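Side-chain contacts in ABC transporter binding protein AcbH (Actinoplanes, PDB 3OO8), which binds beta-D-galactopyranose with exclusive preference, as the extracellular solute receptor of a bacterial ABC transporter: residues 149-154 with 170-175; 180-185 with 227-232; 257-262 with 280-285. The protein carries 2 engineered substitutions. All blocks are in the same frame, centred on the assembly; numbering follows the deposited sequence.

Contact 1: 149-154 with 170-175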
ATOM      1  N   SER A 149      23.726   7.507   9.268  1.00 20.05           N
ATOM      2  CA  SER A 149      24.777   8.237   9.984  1.00 21.71           C
ATOM      3  C   SER A 149      24.437   8.533  11.451  1.00 21.14           C
ATOM      4  O   SER A 149      25.324   8.519  12.329  1.00 20.51           O
ATOM      5  CB  SER A 149      25.138   9.514   9.217  1.00 21.28           C
ATOM      6  OG  SER A 149      24.103  10.484   9.313  1.00 23.71           O
ATOM      7  N   VAL A 150      23.159   8.800  11.734  1.00 19.28           N
ATOM      8  CA  VAL A 150      22.725   9.080  13.097  1.00 18.88           C
ATOM      9  C   VAL A 150      22.756   7.811  13.951  1.00 18.21           C
ATOM     10  O   VAL A 150      23.270   7.799  15.075  1.00 19.07           O
ATOM     11  CB  VAL A 150      21.312   9.717  13.126  1.00 18.15           C
ATOM     12  CG1 VAL A 150      20.760   9.844  14.560  1.00 17.08           C
ATOM     13  CG2 VAL A 150      21.275  11.041  12.368  1.00 19.68           C
ATOM     14  N   PHE A 151      22.192   6.721  13.423  1.00 17.40           N
ATOM     15  CA  PHE A 151      22.224   5.480  14.156  1.00 16.30           C
ATOM     16  C   PHE A 151      23.683   5.055  14.408  1.00 18.69           C
ATOM     17  O   PHE A 151      24.015   4.596  15.497  1.00 18.89           O
ATOM     18  CB  PHE A 151      21.465   4.392  13.363  1.00 16.62           C
ATOM     19  CG  PHE A 151      19.990   4.333  13.658  1.00 16.57           C
ATOM     20  CD1 PHE A 151      19.201   5.466  13.611  1.00 18.89           C
ATOM     21  CD2 PHE A 151      19.384   3.108  13.953  1.00 16.67           C
ATOM     22  CE1 PHE A 151      17.843   5.404  13.905  1.00 20.13           C
ATOM     23  CE2 PHE A 151      18.009   3.032  14.258  1.00 14.50           C
ATOM     24  CZ  PHE A 151      17.239   4.171  14.203  1.00 16.92           C
ATOM     25  N   GLN A 152      24.537   5.205  13.401  1.00 20.09           N
ATOM     26  CA  GLN A 152      25.969   4.892  13.539  1.00 23.31           C
ATOM     27  C   GLN A 152      26.654   5.752  14.615  1.00 22.58           C
ATOM     28  O   GLN A 152      27.373   5.234  15.467  1.00 25.18           O
ATOM     29  CB  GLN A 152      26.675   5.049  12.181  1.00 23.53           C
ATOM     30  CG  GLN A 152      26.340   3.888  11.222  1.00 31.50           C
ATOM     31  CD  GLN A 152      26.562   4.191   9.733  1.00 41.60           C
ATOM     32  OE1 GLN A 152      27.059   5.256   9.357  1.00 44.31           O
ATOM     33  NE2 GLN A 152      26.177   3.245   8.880  1.00 40.26           N
ATOM     34  N   SER A 153      26.384   7.048  14.596  1.00 24.46           N
ATOM     35  CA  SER A 153      27.027   7.995  15.515  1.00 24.28           C
ATOM     36  C   SER A 153      26.559   7.852  16.970  1.00 24.46           C
ATOM     37  O   SER A 153      27.365   7.936  17.918  1.00 25.24           O
ATOM     38  CB  SER A 153      26.759   9.415  15.019  1.00 25.94           C
ATOM     39  OG  SER A 153      27.466  10.364  15.787  1.00 31.39           O
ATOM     40  N   LYS A 154      25.251   7.654  17.149  1.00 21.22           N
ATOM     41  CA  LYS A 154      24.652   7.596  18.476  1.00 21.86           C
ATOM     42  C   LYS A 154      24.551   6.230  19.122  1.00 21.84           C
ATOM     43  O   LYS A 154      24.045   6.109  20.249  1.00 20.75           O
ATOM     44  CB  LYS A 154      23.263   8.225  18.467  1.00 22.38           C
ATOM     45  CG  LYS A 154      23.219   9.648  17.965  1.00 23.78           C
ATOM     46  CD  LYS A 154      21.962  10.331  18.505  1.00 33.80           C
ATOM     47  CE  LYS A 154      22.093  11.853  18.558  1.00 39.91           C
ATOM     48  NZ  LYS A 154      23.225  12.341  19.418  1.00 42.92           N
ATOM     49  N   ARG A 170      13.018   5.592  23.869  1.00 18.02           N
ATOM     50  CA  ARG A 170      13.361   6.180  25.158  1.00 20.29           C
ATOM     51  C   ARG A 170      14.777   6.738  25.154  1.00 20.29           C
ATOM     52  O   ARG A 170      15.005   7.843  25.666  1.00 22.99           O
ATOM     53  CB  ARG A 170      13.106   5.210  26.314  1.00 20.27           C
ATOM     54  CG  ARG A 170      11.617   5.004  26.567  1.00 22.61           C
ATOM     55  CD  ARG A 170      11.320   4.096  27.764  1.00 24.81           C
ATOM     56  NE  ARG A 170      11.589   4.734  29.059  1.00 31.99           N
ATOM     57  CZ  ARG A 170      10.772   5.595  29.674  1.00 32.70           C
ATOM     58  NH1 ARG A 170       9.623   5.989  29.114  1.00 33.05           N
ATOM     59  NH2 ARG A 170      11.112   6.094  30.856  1.00 33.29           N
ATOM     60  N   LYS A 171      15.703   6.007  24.542  1.00 20.73           N
ATOM     61  CA  LYS A 171      17.101   6.453  24.430  1.00 20.13           C
ATOM     62  C   LYS A 171      17.167   7.751  23.611  1.00 22.12           C
ATOM     63  O   LYS A 171      17.896   8.720  23.961  1.00 21.23           O
ATOM     64  CB  LYS A 171      17.942   5.354  23.789  1.00 20.68           C
ATOM     65  CG  LYS A 171      19.433   5.662  23.659  1.00 23.28           C
ATOM     66  CD  LYS A 171      20.187   4.428  23.156  1.00 27.24           C
ATOM     67  CE  LYS A 171      21.616   4.745  22.697  1.00 30.79           C
ATOM     68  NZ  LYS A 171      22.494   5.059  23.852  1.00 32.21           N
ATOM     69  N   MET A 172      16.406   7.785  22.524  1.00 18.59           N
ATOM     70  CA  MET A 172      16.334   8.973  21.684  1.00 20.05           C
ATOM     71  C   MET A 172      15.829  10.191  22.447  1.00 20.22           C
ATOM     72  O   MET A 172      16.349  11.295  22.264  1.00 21.40           O
ATOM     73  CB  MET A 172      15.447   8.741  20.461  1.00 20.42           C
ATOM     74  CG  MET A 172      16.188   8.034  19.351  1.00 20.39           C
ATOM     75  SD  MET A 172      15.046   7.481  18.075  1.00 16.83           S
ATOM     76  CE  MET A 172      16.132   6.561  16.959  1.00 17.39           C
ATOM     77  N   GLN A 173      14.806   9.999  23.274  1.00 21.45           N
ATOM     78  CA  GLN A 173      14.292  11.101  24.075  1.00 21.09           C
ATOM     79  C   GLN A 173      15.361  11.621  25.026  1.00 23.43           C
ATOM     80  O   GLN A 173      15.551  12.837  25.128  1.00 25.35           O
ATOM     81  CB  GLN A 173      13.030  10.698  24.847  1.00 22.50           C
ATOM     82  CG  GLN A 173      11.795  10.818  23.982  1.00 22.72           C
ATOM     83  CD  GLN A 173      10.478  10.687  24.737  1.00 20.63           C
ATOM     84  OE1 GLN A 173      10.405  10.103  25.826  1.00 19.43           O
ATOM     85  NE2 GLN A 173       9.416  11.215  24.137  1.00 18.25           N
ATOM     86  N   SER A 174      16.035  10.706  25.721  1.00 24.01           N
ATOM     87  CA  SER A 174      17.154  11.065  26.620  1.00 25.75           C
ATOM     88  C   SER A 174      18.261  11.789  25.856  1.00 25.70           C
ATOM     89  O   SER A 174      18.929  12.682  26.400  1.00 26.50           O
ATOM     90  CB  SER A 174      17.708   9.821  27.317  1.00 25.20           C
ATOM     91  OG  SER A 174      16.780   9.379  28.299  1.00 32.50           O
ATOM     92  N   ASP A 175      18.451  11.416  24.592  1.00 23.64           N
ATOM     93  CA  ASP A 175      19.421  12.086  23.737  1.00 21.32           C
ATOM     94  C   ASP A 175      18.898  13.423  23.176  1.00 20.38           C
ATOM     95  O   ASP A 175      19.604  14.091  22.421  1.00 22.08           O
ATOM     96  CB  ASP A 175      19.875  11.183  22.585  1.00 21.72           C
ATOM     97  CG  ASP A 175      20.745  10.003  23.036  1.00 25.86           C
ATOM     98  OD1 ASP A 175      21.231   9.969  24.196  1.00 23.43           O
ATOM     99  OD2 ASP A 175      20.943   9.080  22.205  1.00 25.71           O
TER
HETATM  100  O   HOH W   1      23.385   7.958  22.242  1.00 26.11           O
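Phe151 and Met172 meet because each swings its CG beside its own backbone N, opposite the carbonyl carbon (chi1 -88° and -82°). From there the methionine runs extended and brings its methyl to the phenylalanine, CE of Met172 lying 3.7 Å from CE1 of Phe151 and nearly as close to CZ. The methionine runs roughly perpendicular to the phenylalanine, and the methyl comes to the ring obliquely. Tyr156, from the loop between the helices, meets the same ring edge-to-face.

Toward solvent the contact turns polar. The side chains of Lys154 and Asp175 lie alongside one another, pointing opposite ways, and NZ of Lys154 stays 4.9 Å from OD2 of Asp175. A water bridges the two segments instead: it donates to O of Lys154 at 2.8 Å and to OD2 of Asp175 at 2.7 Å, and weakly accepts from NZ of Lys171. OD2 of Asp175 is also hydrogen-bonded to OH of Tyr156.

Segments 149-154 and 170-175 are thus joined by a buried apolar touch and an outer hydrated link. By donating to both, the water bridges a backbone carbonyl and a carboxylate, two acceptors that could not bond to each other directly, while the opposite charges probably add a modest attraction without direct pairing.

Contact 2: 180-185 with 227-232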
ATOM      1  N   LEU A 180       9.792   9.682  16.967  1.00 14.93           N
ATOM      2  CA  LEU A 180       9.076   9.493  15.729  1.00 13.71           C
ATOM      3  C   LEU A 180       8.479  10.798  15.225  1.00 13.67           C
ATOM      4  O   LEU A 180       7.560  11.359  15.820  1.00 16.54           O
ATOM      5  CB  LEU A 180       7.975   8.440  15.927  1.00 13.60           C
ATOM      6  CG  LEU A 180       8.429   6.997  16.167  1.00 13.61           C
ATOM      7  CD1 LEU A 180       7.418   6.284  17.047  1.00 12.29           C
ATOM      8  CD2 LEU A 180       8.603   6.285  14.801  1.00 14.04           C
ATOM      9  N   ALA A 181       9.022  11.304  14.129  1.00 13.30           N
ATOM     10  CA  ALA A 181       8.366  12.404  13.430  1.00 14.51           C
ATOM     11  C   ALA A 181       6.963  11.908  13.077  1.00 14.05           C
ATOM     12  O   ALA A 181       6.785  10.772  12.627  1.00 15.22           O
ATOM     13  CB  ALA A 181       9.132  12.766  12.173  1.00 15.54           C
ATOM     14  N   PHE A 182       5.968  12.762  13.281  1.00 14.62           N
ATOM     15  CA  PHE A 182       4.587  12.338  13.122  1.00 13.65           C
ATOM     16  C   PHE A 182       3.716  13.514  12.678  1.00 18.40           C
ATOM     17  O   PHE A 182       3.818  14.618  13.223  1.00 16.80           O
ATOM     18  CB  PHE A 182       4.093  11.734  14.434  1.00 13.21           C
ATOM     19  CG  PHE A 182       2.762  11.027  14.325  1.00 11.60           C
ATOM     20  CD1 PHE A 182       2.572  10.030  13.382  1.00 15.27           C
ATOM     21  CD2 PHE A 182       1.717  11.364  15.184  1.00 11.44           C
ATOM     22  CE1 PHE A 182       1.367   9.397  13.288  1.00 16.75           C
ATOM     23  CE2 PHE A 182       0.479  10.728  15.099  1.00 17.21           C
ATOM     24  CZ  PHE A 182       0.316   9.735  14.138  1.00 17.95           C
ATOM     25  N   ALA A 183       2.830  13.246  11.730  1.00 14.35           N
ATOM     26  CA  ALA A 183       1.994  14.264  11.106  1.00 14.44           C
ATOM     27  C   ALA A 183       0.664  13.656  10.687  1.00 17.37           C
ATOM     28  O   ALA A 183       0.599  12.492  10.250  1.00 15.64           O
ATOM     29  CB  ALA A 183       2.709  14.832   9.898  1.00 15.07           C
ATOM     30  N   ASP A 184      -0.413  14.425  10.849  1.00 15.69           N
ATOM     31  CA  ASP A 184      -1.722  13.921  10.437  1.00 13.73           C
ATOM     32  C   ASP A 184      -2.705  15.003   9.982  1.00 15.90           C
ATOM     33  O   ASP A 184      -3.898  14.754   9.876  1.00 15.93           O
ATOM     34  CB  ASP A 184      -2.360  13.107  11.548  1.00 12.44           C
ATOM     35  CG  ASP A 184      -3.427  12.151  11.027  1.00 13.31           C
ATOM     36  OD1 ASP A 184      -3.234  11.574   9.929  1.00 14.86           O
ATOM     37  OD2 ASP A 184      -4.445  11.955  11.740  1.00 14.54           O
ATOM     38  N   LYS A 185      -2.205  16.206   9.727  1.00 17.75           N
ATOM     39  CA  LYS A 185      -3.090  17.204   9.150  1.00 18.91           C
ATOM     40  C   LYS A 185      -3.743  16.699   7.856  1.00 19.99           C
ATOM     41  O   LYS A 185      -4.882  17.053   7.553  1.00 19.31           O
ATOM     42  CB  LYS A 185      -2.323  18.507   8.915  1.00 19.57           C
ATOM     43  CG  LYS A 185      -3.233  19.674   8.484  1.00 24.11           C
ATOM     44  CD  LYS A 185      -2.458  20.993   8.537  1.00 28.45           C
ATOM     45  CE  LYS A 185      -3.402  22.195   8.500  1.00 36.44           C
ATOM     46  NZ  LYS A 185      -4.045  22.322   7.167  1.00 37.24           N
ATOM     47  N   ASP A 227      -4.930   0.764  22.670  1.00 13.75           N
ATOM     48  CA  ASP A 227      -4.173   0.650  23.926  1.00 14.72           C
ATOM     49  C   ASP A 227      -2.681   0.629  23.630  1.00 14.24           C
ATOM     50  O   ASP A 227      -1.911   1.323  24.295  1.00 17.04           O
ATOM     51  CB  ASP A 227      -4.618  -0.550  24.766  1.00 13.97           C
ATOM     52  CG  ASP A 227      -5.969  -0.320  25.436  1.00 15.44           C
ATOM     53  OD1 ASP A 227      -6.387   0.837  25.595  1.00 18.10           O
ATOM     54  OD2 ASP A 227      -6.616  -1.315  25.825  1.00 22.93           O
ATOM     55  N   GLN A 228      -2.275  -0.091  22.584  1.00 12.36           N
ATOM     56  CA  GLN A 228      -0.854  -0.096  22.211  1.00 12.74           C
ATOM     57  C   GLN A 228      -0.443   1.286  21.720  1.00 13.52           C
ATOM     58  O   GLN A 228       0.663   1.771  21.987  1.00 13.14           O
ATOM     59  CB  GLN A 228      -0.579  -1.137  21.107  1.00 12.13           C
ATOM     60  CG  GLN A 228       0.890  -1.587  21.046  1.00 12.97           C
ATOM     61  CD  GLN A 228       1.212  -2.861  21.846  1.00 16.81           C
ATOM     62  OE1 GLN A 228       0.322  -3.583  22.320  1.00 18.63           O
ATOM     63  NE2 GLN A 228       2.505  -3.175  21.939  1.00 12.90           N
ATOM     64  N   TRP A 229      -1.346   1.946  21.012  1.00 12.83           N
ATOM     65  CA  TRP A 229      -1.037   3.260  20.454  1.00 12.61           C
ATOM     66  C   TRP A 229      -0.880   4.287  21.582  1.00 13.92           C
ATOM     67  O   TRP A 229      -0.115   5.255  21.444  1.00 15.38           O
ATOM     68  CB  TRP A 229      -2.139   3.694  19.483  1.00 13.42           C
ATOM     69  CG  TRP A 229      -1.747   4.749  18.485  1.00 11.85           C
ATOM     70  CD1 TRP A 229      -0.771   5.736  18.621  1.00 13.87           C
ATOM     71  CD2 TRP A 229      -2.390   5.004  17.240  1.00 11.96           C
ATOM     72  NE1 TRP A 229      -0.759   6.538  17.504  1.00 14.40           N
ATOM     73  CE2 TRP A 229      -1.738   6.111  16.635  1.00 12.65           C
ATOM     74  CE3 TRP A 229      -3.442   4.371  16.552  1.00 15.77           C
ATOM     75  CZ2 TRP A 229      -2.116   6.613  15.386  1.00 14.72           C
ATOM     76  CZ3 TRP A 229      -3.828   4.876  15.297  1.00 13.61           C
ATOM     77  CH2 TRP A 229      -3.149   5.968  14.714  1.00 12.97           C
ATOM     78  N   ARG A 230      -1.606   4.081  22.691  1.00 15.33           N
ATOM     79  CA  ARG A 230      -1.446   4.996  23.841  1.00 16.38           C
ATOM     80  C   ARG A 230       0.006   5.006  24.267  1.00 17.48           C
ATOM     81  O   ARG A 230       0.545   6.064  24.622  1.00 16.98           O
ATOM     82  CB  ARG A 230      -2.383   4.633  25.011  1.00 17.58           C
ATOM     83  CG  ARG A 230      -3.814   5.061  24.723  1.00 21.24           C
ATOM     84  CD  ARG A 230      -4.832   4.584  25.752  1.00 32.02           C
ATOM     85  NE  ARG A 230      -4.457   4.859  27.135  1.00 43.62           N
ATOM     86  CZ  ARG A 230      -4.392   3.929  28.087  1.00 45.60           C
ATOM     87  NH1 ARG A 230      -4.692   2.658  27.816  1.00 45.87           N
ATOM     88  NH2 ARG A 230      -4.054   4.273  29.318  1.00 42.12           N
ATOM     89  N   GLU A 231       0.636   3.843  24.249  1.00 15.55           N
ATOM     90  CA  GLU A 231       2.056   3.770  24.597  1.00 17.68           C
ATOM     91  C   GLU A 231       2.916   4.448  23.536  1.00 18.52           C
ATOM     92  O   GLU A 231       3.754   5.314  23.833  1.00 18.90           O
ATOM     93  CB  GLU A 231       2.538   2.342  24.800  1.00 17.83           C
ATOM     94  CG  GLU A 231       4.042   2.339  25.026  1.00 16.70           C
ATOM     95  CD  GLU A 231       4.628   1.015  25.434  1.00 22.56           C
ATOM     96  OE1 GLU A 231       4.043  -0.043  25.102  1.00 20.35           O
ATOM     97  OE2 GLU A 231       5.700   1.045  26.071  1.00 21.55           O
ATOM     98  N   LEU A 232       2.687   4.066  22.282  1.00 15.43           N
ATOM     99  CA  LEU A 232       3.434   4.609  21.150  1.00 14.56           C
ATOM    100  C   LEU A 232       3.408   6.140  21.098  1.00 16.85           C
ATOM    101  O   LEU A 232       4.423   6.762  20.772  1.00 14.33           O
ATOM    102  CB  LEU A 232       2.882   4.035  19.820  1.00 14.31           C
ATOM    103  CG  LEU A 232       3.609   4.443  18.527  1.00 16.58           C
ATOM    104  CD1 LEU A 232       5.046   3.970  18.450  1.00 17.51           C
ATOM    105  CD2 LEU A 232       2.819   3.984  17.303  1.00 16.32           C
TER
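In the class 2 solute-binding protein fold, helices pack against a central sheet in each lobe, and here helix 220-232 approaches the chain as it leaves strand 178-181. The contact is buried and apolar, made by two pairs of side chains, Leu180 with Leu232 and Phe182 with Trp229.

The leucines meet through single methyls, CD1 of Leu180 standing 3.6 Å from CD1 of Leu232, and the two side chains lie crosswise. Leu232 holds its CG opposite the backbone N (chi1 -177°), which carries the branch off the helix toward the strand. Phe165 and Trp162 of helix 162-174 also touch Leu232, so this pair belongs to a wider apolar cluster that also takes in that helix.

Two residues further along the chain, Phe182 reaches the indole of Trp229. The phenyl tip comes to the outer edge of the six-membered ring, near the indole plane, whereas the indole atom lies obliquely to the phenyl ring; the pair is an apolar touch at the indole edge rather than a stack. The tryptophan is held by more than this neighbour: its NE1 is hydrogen-bonded to OE1 of Gln236, and Phe390 of helix 377-392 packs against its ring. Phe182 lies about 8 Å, side chain to side chain, from Trp142, a residue that binds beta-D-galactose, so this packing lies near the sugar site without touching that residue. The touch itself is made by CZ of Phe182 and CZ2 of Trp229, 4.1 Å apart.

Contact 3: 257-262 with 280-285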
ATOM      1  N   ALA A 257      14.396  14.546  14.181  1.00 17.71           N
ATOM      2  CA  ALA A 257      13.664  13.361  14.633  1.00 16.65           C
ATOM      3  C   ALA A 257      14.520  12.137  14.291  1.00 16.17           C
ATOM      4  O   ALA A 257      15.264  12.169  13.315  1.00 17.46           O
ATOM      5  CB  ALA A 257      12.310  13.274  13.925  1.00 15.18           C
ATOM      6  N   GLY A 258      14.392  11.077  15.085  1.00 14.25           N
ATOM      7  CA  GLY A 258      15.165   9.856  14.870  1.00 15.70           C
ATOM      8  C   GLY A 258      14.608   8.877  13.840  1.00 14.62           C
ATOM      9  O   GLY A 258      15.379   8.150  13.198  1.00 14.36           O
ATOM     10  N   MET A 259      13.282   8.858  13.689  1.00 14.04           N
ATOM     11  CA  MET A 259      12.585   7.912  12.783  1.00 15.97           C
ATOM     12  C   MET A 259      11.291   8.523  12.228  1.00 15.07           C
ATOM     13  O   MET A 259      10.759   9.513  12.757  1.00 15.18           O
ATOM     14  CB  MET A 259      12.174   6.663  13.579  1.00 14.82           C
ATOM     15  CG  MET A 259      13.321   5.960  14.306  1.00 17.76           C
ATOM     16  SD  MET A 259      12.827   4.563  15.364  1.00 15.76           S
ATOM     17  CE  MET A 259      12.176   5.336  16.846  1.00 19.49           C
ATOM     18  N   MET A 260      10.764   7.935  11.164  1.00 13.18           N
ATOM     19  CA  MET A 260       9.436   8.318  10.696  1.00 12.13           C
ATOM     20  C   MET A 260       8.821   7.124   9.959  1.00 12.39           C
ATOM     21  O   MET A 260       9.479   6.514   9.105  1.00 14.38           O
ATOM     22  CB  MET A 260       9.475   9.499   9.749  1.00 12.30           C
ATOM     23  CG  MET A 260       8.081   9.836   9.225  1.00 13.65           C
ATOM     24  SD  MET A 260       8.164  11.423   8.356  1.00 14.54           S
ATOM     25  CE  MET A 260       6.457  11.608   7.829  1.00 17.44           C
ATOM     26  N   PHE A 261       7.593   6.769  10.321  1.00 12.41           N
ATOM     27  CA  PHE A 261       6.891   5.629   9.685  1.00  9.13           C
ATOM     28  C   PHE A 261       5.950   6.161   8.623  1.00 10.29           C
ATOM     29  O   PHE A 261       5.038   6.915   8.930  1.00  9.71           O
ATOM     30  CB  PHE A 261       6.079   4.825  10.751  1.00  7.93           C
ATOM     31  CG  PHE A 261       5.275   3.673  10.170  1.00  9.95           C
ATOM     32  CD1 PHE A 261       5.933   2.511   9.799  1.00 10.98           C
ATOM     33  CD2 PHE A 261       3.897   3.765  10.018  1.00 12.62           C
ATOM     34  CE1 PHE A 261       5.229   1.434   9.293  1.00  9.23           C
ATOM     35  CE2 PHE A 261       3.187   2.697   9.476  1.00 13.34           C
ATOM     36  CZ  PHE A 261       3.883   1.533   9.139  1.00  9.54           C
ATOM     37  N   GLN A 262       6.184   5.811   7.359  1.00  8.10           N
ATOM     38  CA  GLN A 262       5.237   6.168   6.296  1.00  9.51           C
ATOM     39  C   GLN A 262       5.618   5.413   5.011  1.00 10.21           C
ATOM     40  O   GLN A 262       6.467   4.515   5.051  1.00 10.52           O
ATOM     41  CB  GLN A 262       5.161   7.695   6.069  1.00  9.79           C
ATOM     42  CG  GLN A 262       3.751   8.215   6.196  1.00 11.57           C
ATOM     43  CD  GLN A 262       3.621   9.706   6.021  1.00 12.82           C
ATOM     44  OE1 GLN A 262       3.482  10.434   7.005  1.00 11.13           O
ATOM     45  NE2 GLN A 262       3.639  10.164   4.786  1.00 14.85           N
ATOM     46  N   ASP A 280      17.696   5.039   5.244  1.00 13.96           N
ATOM     47  CA  ASP A 280      17.473   3.598   5.244  1.00 15.30           C
ATOM     48  C   ASP A 280      16.138   3.376   5.950  1.00 14.43           C
ATOM     49  O   ASP A 280      15.449   4.334   6.372  1.00 12.63           O
ATOM     50  CB  ASP A 280      18.613   2.896   6.002  1.00 15.95           C
ATOM     51  CG  ASP A 280      18.845   1.457   5.569  1.00 20.09           C
ATOM     52  OD1 ASP A 280      17.945   0.795   5.022  1.00 18.05           O
ATOM     53  OD2 ASP A 280      19.979   0.963   5.798  1.00 25.38           O
ATOM     54  N   PHE A 281      15.741   2.117   6.069  1.00 13.17           N
ATOM     55  CA  PHE A 281      14.519   1.829   6.819  1.00 11.68           C
ATOM     56  C   PHE A 281      14.569   0.466   7.436  1.00  9.95           C
ATOM     57  O   PHE A 281      15.439  -0.350   7.107  1.00 11.03           O
ATOM     58  CB  PHE A 281      13.256   1.920   5.951  1.00 12.27           C
ATOM     59  CG  PHE A 281      13.182   0.894   4.833  1.00 11.06           C
ATOM     60  CD1 PHE A 281      12.643  -0.364   5.070  1.00 11.59           C
ATOM     61  CD2 PHE A 281      13.546   1.243   3.527  1.00 14.04           C
ATOM     62  CE1 PHE A 281      12.525  -1.303   4.044  1.00 14.21           C
ATOM     63  CE2 PHE A 281      13.421   0.322   2.496  1.00 16.75           C
ATOM     64  CZ  PHE A 281      12.923  -0.945   2.737  1.00 14.52           C
ATOM     65  N   PHE A 282      13.701   0.267   8.420  1.00 10.88           N
ATOM     66  CA  PHE A 282      13.467  -1.070   8.959  1.00 10.86           C
ATOM     67  C   PHE A 282      11.969  -1.322   9.015  1.00 10.31           C
ATOM     68  O   PHE A 282      11.184  -0.384   9.055  1.00 10.71           O
ATOM     69  CB  PHE A 282      14.179  -1.314  10.307  1.00 13.37           C
ATOM     70  CG  PHE A 282      13.818  -0.322  11.414  1.00 10.51           C
ATOM     71  CD1 PHE A 282      12.659  -0.513  12.164  1.00 11.29           C
ATOM     72  CD2 PHE A 282      14.631   0.761  11.701  1.00 15.07           C
ATOM     73  CE1 PHE A 282      12.312   0.339  13.171  1.00 14.43           C
ATOM     74  CE2 PHE A 282      14.274   1.636  12.708  1.00 12.78           C
ATOM     75  CZ  PHE A 282      13.112   1.420  13.452  1.00 12.05           C
ATOM     76  N   VAL A 283      11.550  -2.592   8.934  1.00 10.03           N
ATOM     77  CA  VAL A 283      10.124  -2.856   9.067  1.00  9.96           C
ATOM     78  C   VAL A 283       9.637  -2.606  10.492  1.00  9.71           C
ATOM     79  O   VAL A 283      10.386  -2.729  11.471  1.00 11.37           O
ATOM     80  CB  VAL A 283       9.751  -4.283   8.567  1.00  8.03           C
ATOM     81  CG1 VAL A 283      10.303  -4.455   7.176  1.00 11.85           C
ATOM     82  CG2 VAL A 283      10.293  -5.395   9.478  1.00 10.05           C
ATOM     83  N   PHE A 284       8.362  -2.257  10.618  1.00 10.08           N
ATOM     84  CA  PHE A 284       7.844  -2.010  11.959  1.00  9.88           C
ATOM     85  C   PHE A 284       8.109  -3.228  12.844  1.00 11.43           C
ATOM     86  O   PHE A 284       7.887  -4.377  12.403  1.00 11.09           O
ATOM     87  CB  PHE A 284       6.353  -1.715  11.892  1.00 10.13           C
ATOM     88  CG  PHE A 284       5.815  -1.016  13.126  1.00 11.94           C
ATOM     89  CD1 PHE A 284       5.740   0.377  13.147  1.00 11.68           C
ATOM     90  CD2 PHE A 284       5.369  -1.735  14.231  1.00 11.12           C
ATOM     91  CE1 PHE A 284       5.230   1.067  14.250  1.00 13.49           C
ATOM     92  CE2 PHE A 284       4.846  -1.066  15.345  1.00 12.78           C
ATOM     93  CZ  PHE A 284       4.798   0.332  15.364  1.00 12.75           C
ATOM     94  N   PRO A 285       8.585  -3.023  14.086  1.00  9.83           N
ATOM     95  CA  PRO A 285       8.968  -4.175  14.936  1.00 12.05           C
ATOM     96  C   PRO A 285       7.835  -5.139  15.287  1.00 12.00           C
ATOM     97  O   PRO A 285       6.660  -4.792  15.188  1.00 11.56           O
ATOM     98  CB  PRO A 285       9.519  -3.509  16.203  1.00 14.91           C
ATOM     99  CG  PRO A 285      10.092  -2.214  15.656  1.00 20.44           C
ATOM    100  CD  PRO A 285       8.988  -1.747  14.729  1.00 10.34           C
TER
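Phe284 turns the edge of its ring to the face of Phe261, a T-shaped pair with centroids 5.5 Å apart and planes inclined at 77°. The touching atom is CD1 of Phe284, which sits over the phenyl face 4.0 Å from both CD1 and CE1 of Phe261. A second aromatic contact lies beside it: SD of Met259 approaches CZ of Phe282 to 3.7 Å. The sulfur is in the plane of the ring and at its edge, 5.0 Å from the centroid, which makes this an edge-on Met-aromatic contact and puts the sulfur near the ring's hydrogens rather than over its pi cloud.

The backbones position these groups. Met259 and Phe261, two residues apart on one strand, both direct their side chains toward segment 280-285. Met259 bends at its last torsion (chi3 -78°), turning the methyl aside from the extended line of the chain. Phe282 places its CG between the backbone N and the carbonyl carbon (chi1 57°), a setting that swings the ring toward the methionine.

Further out, Phe165 of helix 162-174 meets the ring of Phe284, and NH2 of Arg200 is hydrogen-bonded to O of Phe284. Val144 of strand 134-147 touches both Met259 and Phe282. That strand pairs antiparallel with 257-261 and with 279-282, so Met259 and Phe282 meet across an intervening strand, while Phe284 reaches Phe261 from the loop that follows strand 279-282. Phe261 also approaches the galactose-binding Trp142 to about 4 Å, side chain to side chain. The arrangement is that of an aromatic core layered on one lobe's sheet in a class 2 solute-binding protein, with Phe261 next to a residue of the sugar site.

Overall arrangement
The three contacts illustrate how one lobe of a binding protein is built around its sheet. Contacts 2 and 3 are linked through neighbouring strands: N of Ala181 lies 2.8 Å from O of Met259, a probable hydrogen bond, and their centres are about 13 Å apart. The centre of contact 1 is also about 13 Å from that of contact 3, and the two touch, SD of Met172 lying 3.8 Å from CE of Met259. Contacts 1 and 2 do not touch, their nearest atoms being about 6 Å apart, although strand 178-181 follows helix 162-174 in the chain. Contact 3 comes closest to the galactose-binding residues, contact 2 stands further back, and contact 1 lies away from them.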